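Local structure of TetR family transcriptional repressor LfrR (Mycobacterium smegmatis, 2V57) at residues H30-I38 with V49-L59. The protein represses transcription of the lfrRA operon by binding directly to the promoter region upstream of lfrR. Sequence-based numbering, arbitrary orientation.
With SO4 (sulfate ion), chain G.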
ATOM      1  N   HIS B  30       2.229  -8.480  13.761  1.00 22.15           N
ATOM      2  CA  HIS B  30       3.512  -9.160  13.757  1.00 24.69           C
ATOM      3  C   HIS B  30       3.709  -9.766  12.367  1.00 25.63           C
ATOM      4  O   HIS B  30       3.577 -10.972  12.178  1.00 23.24           O
ATOM      5  CB  HIS B  30       3.537 -10.252  14.834  1.00 24.58           C
ATOM      6  CG  HIS B  30       3.448  -9.719  16.232  1.00 38.23           C
ATOM      7  ND1 HIS B  30       2.260  -9.648  16.930  1.00 41.61           N
ATOM      8  CD2 HIS B  30       4.401  -9.228  17.061  1.00 38.58           C
ATOM      9  CE1 HIS B  30       2.485  -9.135  18.127  1.00 39.86           C
ATOM     10  NE2 HIS B  30       3.776  -8.871  18.232  1.00 40.95           N
ATOM     11  N   PRO B  31       4.037  -8.916  11.379  1.00 33.14           N
ATOM     12  CA  PRO B  31       4.076  -9.342   9.971  1.00 27.16           C
ATOM     13  C   PRO B  31       5.084 -10.446   9.665  1.00 18.94           C
ATOM     14  O   PRO B  31       4.922 -11.151   8.662  1.00 22.67           O
ATOM     15  CB  PRO B  31       4.454  -8.060   9.213  1.00 30.53           C
ATOM     16  CG  PRO B  31       4.223  -6.930  10.180  1.00 34.07           C
ATOM     17  CD  PRO B  31       4.422  -7.503  11.553  1.00 29.94           C
ATOM     18  N   THR B  32       6.092 -10.605  10.509  1.00 19.49           N
ATOM     19  CA  THR B  32       7.081 -11.650  10.296  1.00 25.91           C
ATOM     20  C   THR B  32       6.829 -12.904  11.128  1.00 27.73           C
ATOM     21  O   THR B  32       7.685 -13.782  11.168  1.00 29.91           O
ATOM     22  CB  THR B  32       8.516 -11.150  10.595  1.00 32.49           C
ATOM     23  OG1 THR B  32       8.600 -10.691  11.948  1.00 37.10           O
ATOM     24  CG2 THR B  32       8.892 -10.011   9.662  1.00 33.59           C
ATOM     25  N   ALA B  33       5.678 -12.984  11.794  1.00 25.01           N
ATOM     26  CA  ALA B  33       5.359 -14.151  12.633  1.00 26.75           C
ATOM     27  C   ALA B  33       5.482 -15.483  11.897  1.00 21.67           C
ATOM     28  O   ALA B  33       4.957 -15.653  10.802  1.00 28.40           O
ATOM     29  CB  ALA B  33       3.948 -14.022  13.238  1.00 27.15           C
ATOM     30  N   ALA B  34       6.159 -16.438  12.525  1.00 26.40           N
ATOM     31  CA  ALA B  34       6.298 -17.779  11.963  1.00 23.59           C
ATOM     32  C   ALA B  34       4.975 -18.549  11.915  1.00 27.08           C
ATOM     33  O   ALA B  34       4.046 -18.292  12.690  1.00 26.34           O
ATOM     34  CB  ALA B  34       7.332 -18.569  12.764  1.00 28.21           C
ATOM     35  N   LEU B  35       4.904 -19.507  11.003  1.00 25.25           N
ATOM     36  CA  LEU B  35       3.726 -20.350  10.873  1.00 31.21           C
ATOM     37  C   LEU B  35       3.375 -21.022  12.211  1.00 30.00           C
ATOM     38  O   LEU B  35       2.203 -21.149  12.559  1.00 29.62           O
ATOM     39  CB  LEU B  35       3.948 -21.381   9.765  1.00 33.79           C
ATOM     40  CG  LEU B  35       2.774 -22.258   9.329  1.00 33.05           C
ATOM     41  CD1 LEU B  35       1.582 -21.394   8.939  1.00 34.18           C
ATOM     42  CD2 LEU B  35       3.198 -23.111   8.165  1.00 33.20           C
ATOM     43  N   GLY B  36       4.393 -21.438  12.957  1.00 32.14           N
ATOM     44  CA  GLY B  36       4.195 -22.077  14.250  1.00 32.00           C
ATOM     45  C   GLY B  36       3.585 -21.149  15.280  1.00 31.42           C
ATOM     46  O   GLY B  36       2.832 -21.560  16.162  1.00 34.08           O
ATOM     47  N   ASP B  37       3.915 -19.873  15.173  1.00 31.19           N
ATOM     48  CA  ASP B  37       3.363 -18.892  16.081  1.00 31.22           C
ATOM     49  C   ASP B  37       1.884 -18.687  15.755  1.00 29.18           C
ATOM     50  O   ASP B  37       1.050 -18.539  16.645  1.00 24.46           O
ATOM     51  CB  ASP B  37       4.136 -17.585  15.964  1.00 37.69           C
ATOM     52  CG  ASP B  37       3.700 -16.576  16.979  1.00 47.87           C
ATOM     53  OD1 ASP B  37       2.672 -15.912  16.731  1.00 47.57           O
ATOM     54  OD2 ASP B  37       4.381 -16.455  18.023  1.00 58.14           O
ATOM     55  N   ILE B  38       1.562 -18.687  14.471  1.00 23.09           N
ATOM     56  CA  ILE B  38       0.162 -18.621  14.056  1.00 30.92           C
ATOM     57  C   ILE B  38      -0.597 -19.864  14.524  1.00 29.27           C
ATOM     58  O   ILE B  38      -1.757 -19.775  14.954  1.00 26.58           O
ATOM     59  CB  ILE B  38       0.043 -18.448  12.533  1.00 27.67           C
ATOM     60  CG1 ILE B  38       0.603 -17.081  12.133  1.00 29.25           C
ATOM     61  CG2 ILE B  38      -1.401 -18.583  12.078  1.00 22.13           C
ATOM     62  CD1 ILE B  38       0.681 -16.869  10.637  1.00 22.59           C
ATOM     63  N   VAL B  49      -0.943 -27.614  11.554  1.00 28.72           N
ATOM     64  CA  VAL B  49      -0.981 -26.506  10.602  1.00 29.62           C
ATOM     65  C   VAL B  49      -0.345 -26.905   9.265  1.00 28.30           C
ATOM     66  O   VAL B  49      -0.791 -26.487   8.199  1.00 25.71           O
ATOM     67  CB  VAL B  49      -0.324 -25.223  11.175  1.00 33.39           C
ATOM     68  CG1 VAL B  49      -0.273 -24.138  10.125  1.00 36.56           C
ATOM     69  CG2 VAL B  49      -1.118 -24.723  12.346  1.00 38.79           C
ATOM     70  N   HIS B  50       0.687 -27.738   9.321  1.00 24.74           N
ATOM     71  CA  HIS B  50       1.376 -28.141   8.098  1.00 27.78           C
ATOM     72  C   HIS B  50       0.560 -29.081   7.208  1.00 28.35           C
ATOM     73  O   HIS B  50       0.805 -29.176   6.002  1.00 28.20           O
ATOM     74  CB  HIS B  50       2.765 -28.714   8.406  1.00 32.39           C
ATOM     75  CG  HIS B  50       3.760 -27.670   8.800  1.00 38.54           C
ATOM     76  ND1 HIS B  50       4.533 -27.766   9.937  1.00 46.68           N
ATOM     77  CD2 HIS B  50       4.077 -26.486   8.229  1.00 41.80           C
ATOM     78  CE1 HIS B  50       5.302 -26.696  10.035  1.00 43.84           C
ATOM     79  NE2 HIS B  50       5.043 -25.901   9.013  1.00 43.05           N
ATOM     80  N   ARG B  51      -0.426 -29.751   7.791  1.00 23.62           N
ATOM     81  CA  ARG B  51      -1.364 -30.549   6.994  1.00 28.26           C
ATOM     82  C   ARG B  51      -2.369 -29.666   6.267  1.00 26.34           C
ATOM     83  O   ARG B  51      -3.076 -30.122   5.359  1.00 27.23           O
ATOM     84  CB  ARG B  51      -2.116 -31.553   7.874  1.00 35.12           C
ATOM     85  CG  ARG B  51      -1.256 -32.688   8.397  1.00 42.69           C
ATOM     86  CD  ARG B  51      -2.078 -33.680   9.210  1.00 52.84           C
ATOM     87  NE  ARG B  51      -2.806 -33.028  10.294  1.00 63.96           N
ATOM     88  CZ  ARG B  51      -3.292 -33.664  11.356  1.00 71.05           C
ATOM     89  NH1 ARG B  51      -3.127 -34.976  11.477  1.00 76.54           N
ATOM     90  NH2 ARG B  51      -3.941 -32.990  12.299  1.00 68.81           N
ATOM     91  N   TYR B  52      -2.457 -28.407   6.684  1.00 21.35           N
ATOM     92  CA  TYR B  52      -3.311 -27.435   5.999  1.00 23.18           C
ATOM     93  C   TYR B  52      -2.499 -26.524   5.071  1.00 24.29           C
ATOM     94  O   TYR B  52      -2.883 -26.278   3.917  1.00 21.82           O
ATOM     95  CB  TYR B  52      -4.098 -26.602   7.013  1.00 19.42           C
ATOM     96  CG  TYR B  52      -5.193 -27.381   7.699  1.00 24.08           C
ATOM     97  CD1 TYR B  52      -6.536 -27.089   7.477  1.00 20.62           C
ATOM     98  CD2 TYR B  52      -4.883 -28.426   8.559  1.00 28.57           C
ATOM     99  CE1 TYR B  52      -7.538 -27.812   8.113  1.00 21.65           C
ATOM    100  CE2 TYR B  52      -5.873 -29.159   9.175  1.00 29.73           C
ATOM    101  CZ  TYR B  52      -7.195 -28.851   8.953  1.00 28.94           C
ATOM    102  OH  TYR B  52      -8.166 -29.588   9.594  1.00 30.57           O
ATOM    103  N   TYR B  53      -1.379 -26.025   5.588  1.00 22.57           N
ATOM    104  CA  TYR B  53      -0.483 -25.172   4.820  1.00 22.94           C
ATOM    105  C   TYR B  53       0.955 -25.655   5.036  1.00 25.62           C
ATOM    106  O   TYR B  53       1.527 -25.433   6.096  1.00 26.10           O
ATOM    107  CB  TYR B  53      -0.665 -23.715   5.251  1.00 22.87           C
ATOM    108  CG  TYR B  53      -2.123 -23.309   5.220  1.00 25.12           C
ATOM    109  CD1 TYR B  53      -2.724 -22.965   4.021  1.00 19.26           C
ATOM    110  CD2 TYR B  53      -2.910 -23.306   6.386  1.00 21.50           C
ATOM    111  CE1 TYR B  53      -4.054 -22.629   3.955  1.00 20.99           C
ATOM    112  CE2 TYR B  53      -4.261 -22.945   6.332  1.00 22.15           C
ATOM    113  CZ  TYR B  53      -4.819 -22.605   5.102  1.00 20.80           C
ATOM    114  OH  TYR B  53      -6.148 -22.248   4.979  1.00 25.03           O
ATOM    115  N   PRO B  54       1.531 -26.355   4.034  1.00 27.39           N
ATOM    116  CA  PRO B  54       2.842 -26.999   4.216  1.00 30.56           C
ATOM    117  C   PRO B  54       3.958 -25.989   4.468  1.00 30.72           C
ATOM    118  O   PRO B  54       4.913 -26.297   5.165  1.00 35.01           O
ATOM    119  CB  PRO B  54       3.078 -27.728   2.883  1.00 31.08           C
ATOM    120  CG  PRO B  54       1.719 -27.916   2.301  1.00 35.89           C
ATOM    121  CD  PRO B  54       0.913 -26.709   2.745  1.00 29.73           C
ATOM    122  N   GLU B  55       3.834 -24.807   3.879  1.00 29.30           N
ATOM    123  CA  GLU B  55       4.814 -23.748   4.051  1.00 25.58           C
ATOM    124  C   GLU B  55       4.099 -22.444   4.366  1.00 27.16           C
ATOM    125  O   GLU B  55       2.926 -22.262   4.029  1.00 24.29           O
ATOM    126  CB  GLU B  55       5.675 -23.600   2.796  1.00 34.47           C
ATOM    127  CG  GLU B  55       6.640 -24.771   2.607  1.00 48.76           C
ATOM    128  CD  GLU B  55       7.633 -24.551   1.481  1.00 61.75           C
ATOM    129  OE1 GLU B  55       8.822 -24.892   1.665  1.00 64.69           O
ATOM    130  OE2 GLU B  55       7.225 -24.041   0.413  1.00 66.87           O
ATOM    131  N   ARG B  56       4.811 -21.535   5.015  1.00 19.44           N
ATOM    132  CA  ARG B  56       4.253 -20.254   5.402  1.00 21.62           C
ATOM    133  C   ARG B  56       3.645 -19.524   4.209  1.00 22.71           C
ATOM    134  O   ARG B  56       2.559 -18.931   4.304  1.00 18.94           O
ATOM    135  CB  ARG B  56       5.357 -19.393   6.015  1.00 21.31           C
ATOM    136  CG  ARG B  56       4.874 -18.137   6.670  1.00 27.41           C
ATOM    137  CD  ARG B  56       6.014 -17.526   7.482  1.00 30.44           C
ATOM    138  NE  ARG B  56       5.607 -16.331   8.203  1.00 28.01           N
ATOM    139  CZ  ARG B  56       5.537 -15.122   7.655  1.00 27.02           C
ATOM    140  NH1 ARG B  56       5.845 -14.960   6.377  1.00 23.96           N
ATOM    141  NH2 ARG B  56       5.168 -14.078   8.384  1.00 26.57           N
ATOM    142  N   THR B  57       4.357 -19.553   3.086  1.00 25.72           N
ATOM    143  CA  THR B  57       3.901 -18.868   1.880  1.00 26.67           C
ATOM    144  C   THR B  57       2.524 -19.377   1.415  1.00 24.56           C
ATOM    145  O   THR B  57       1.739 -18.608   0.849  1.00 22.96           O
ATOM    146  CB  THR B  57       4.950 -18.935   0.726  1.00 27.69           C
ATOM    147  OG1 THR B  57       4.741 -17.837  -0.176  1.00 32.25           O
ATOM    148  CG2 THR B  57       4.860 -20.262  -0.050  1.00 28.33           C
ATOM    149  N   ASP B  58       2.222 -20.654   1.670  1.00 19.72           N
ATOM    150  CA  ASP B  58       0.912 -21.227   1.310  1.00 20.81           C
ATOM    151  C   ASP B  58      -0.189 -20.613   2.174  1.00 24.06           C
ATOM    152  O   ASP B  58      -1.314 -20.406   1.713  1.00 18.56           O
ATOM    153  CB  ASP B  58       0.885 -22.745   1.504  1.00 20.36           C
ATOM    154  CG  ASP B  58       1.935 -23.471   0.672  1.00 29.71           C
ATOM    155  OD1 ASP B  58       2.085 -23.146  -0.527  1.00 32.87           O
ATOM    156  OD2 ASP B  58       2.595 -24.386   1.212  1.00 31.87           O
ATOM    157  N   LEU B  59       0.138 -20.341   3.438  1.00 20.01           N
ATOM    158  CA  LEU B  59      -0.827 -19.715   4.338  1.00 16.70           C
ATOM    159  C   LEU B  59      -1.067 -18.277   3.897  1.00 20.12           C
ATOM    160  O   LEU B  59      -2.210 -17.802   3.890  1.00 18.79           O
ATOM    161  CB  LEU B  59      -0.376 -19.781   5.804  1.00 19.02           C
ATOM    162  CG  LEU B  59      -1.221 -18.962   6.788  1.00 29.66           C
ATOM    163  CD1 LEU B  59      -2.677 -19.409   6.788  1.00 30.38           C
ATOM    164  CD2 LEU B  59      -0.646 -19.056   8.185  1.00 39.32           C
TER
HETATM  165  S   SO4 G1187      -7.270 -22.531   1.379  1.00 25.53           S
HETATM  166  O1  SO4 G1187      -7.286 -21.405   0.464  1.00 26.42           O
HETATM  167  O2  SO4 G1187      -7.530 -22.112   2.744  1.00 26.85           O
HETATM  168  O3  SO4 G1187      -8.287 -23.526   1.004  1.00 24.12           O
HETATM  169  O4  SO4 G1187      -5.935 -23.129   1.296  1.00 20.84           O
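Arg56 reaches across to the turn 30-33 and binds its backbone through three hydrogen bonds. NE and NH2 both converge on the carbonyl oxygen of Ala33, with Arg56 NE to Ala33 O at 2.8 Å and an N-H...O angle of 150°. They approach from the same face of that carbonyl, while the oxygen itself lies at the NE/NH2 edge of the guanidinium, only 3° out of its plane. Arg56 NH2 also donates to Pro31 O at 3.0 Å; this oxygen sits off the end of NH2, on its NH1 side, and again near the guanidinium plane, which limits the group's rotation. The aliphatic part runs extended from CG to NE, which lets a residue in the first turn of helix 56-77 span the gap.

The apolar half of the interface centres on Leu35, the first residue of helix 35-42, whose side chain fits as a knob among Val49, His50, Arg56 and Leu59. CG stands anti to the backbone N (chi1 -172°), which carries the branch point toward segment 49-59. From there Leu35 CD1 packs 3.5 Å from Val49 CG1. Leu35 CD1 to Leu59 CD2 is unusually tight at 3.3 Å. Leu35 CD2 meets the His50 ring obliquely, 3.5 Å from His50 NE2. Ile38, about one turn on, brings CD1 tip to tip with Leu59 CD2, 3.5 Å apart.

Further out, Glu55 N, at the N-cap position of helix 56-77, donates to Asp58 OD2 at 3.0 Å. Leu59 CD1 lies over one face of the Tyr53 ring, and Tyr53 OH donates to a sulfate (2.6 Å to O2) that Arg16 and Arg65 also bind. Val26 touches Ala33, tying segment 30-38 to helix 11-27. The Leu35, Ile38 and Arg56 contacts join both helices of the helix-turn-helix, 35-42 and 46-52, to the start of helix 56-77, as in the N-terminal DNA-binding domain of TetR-family repressors.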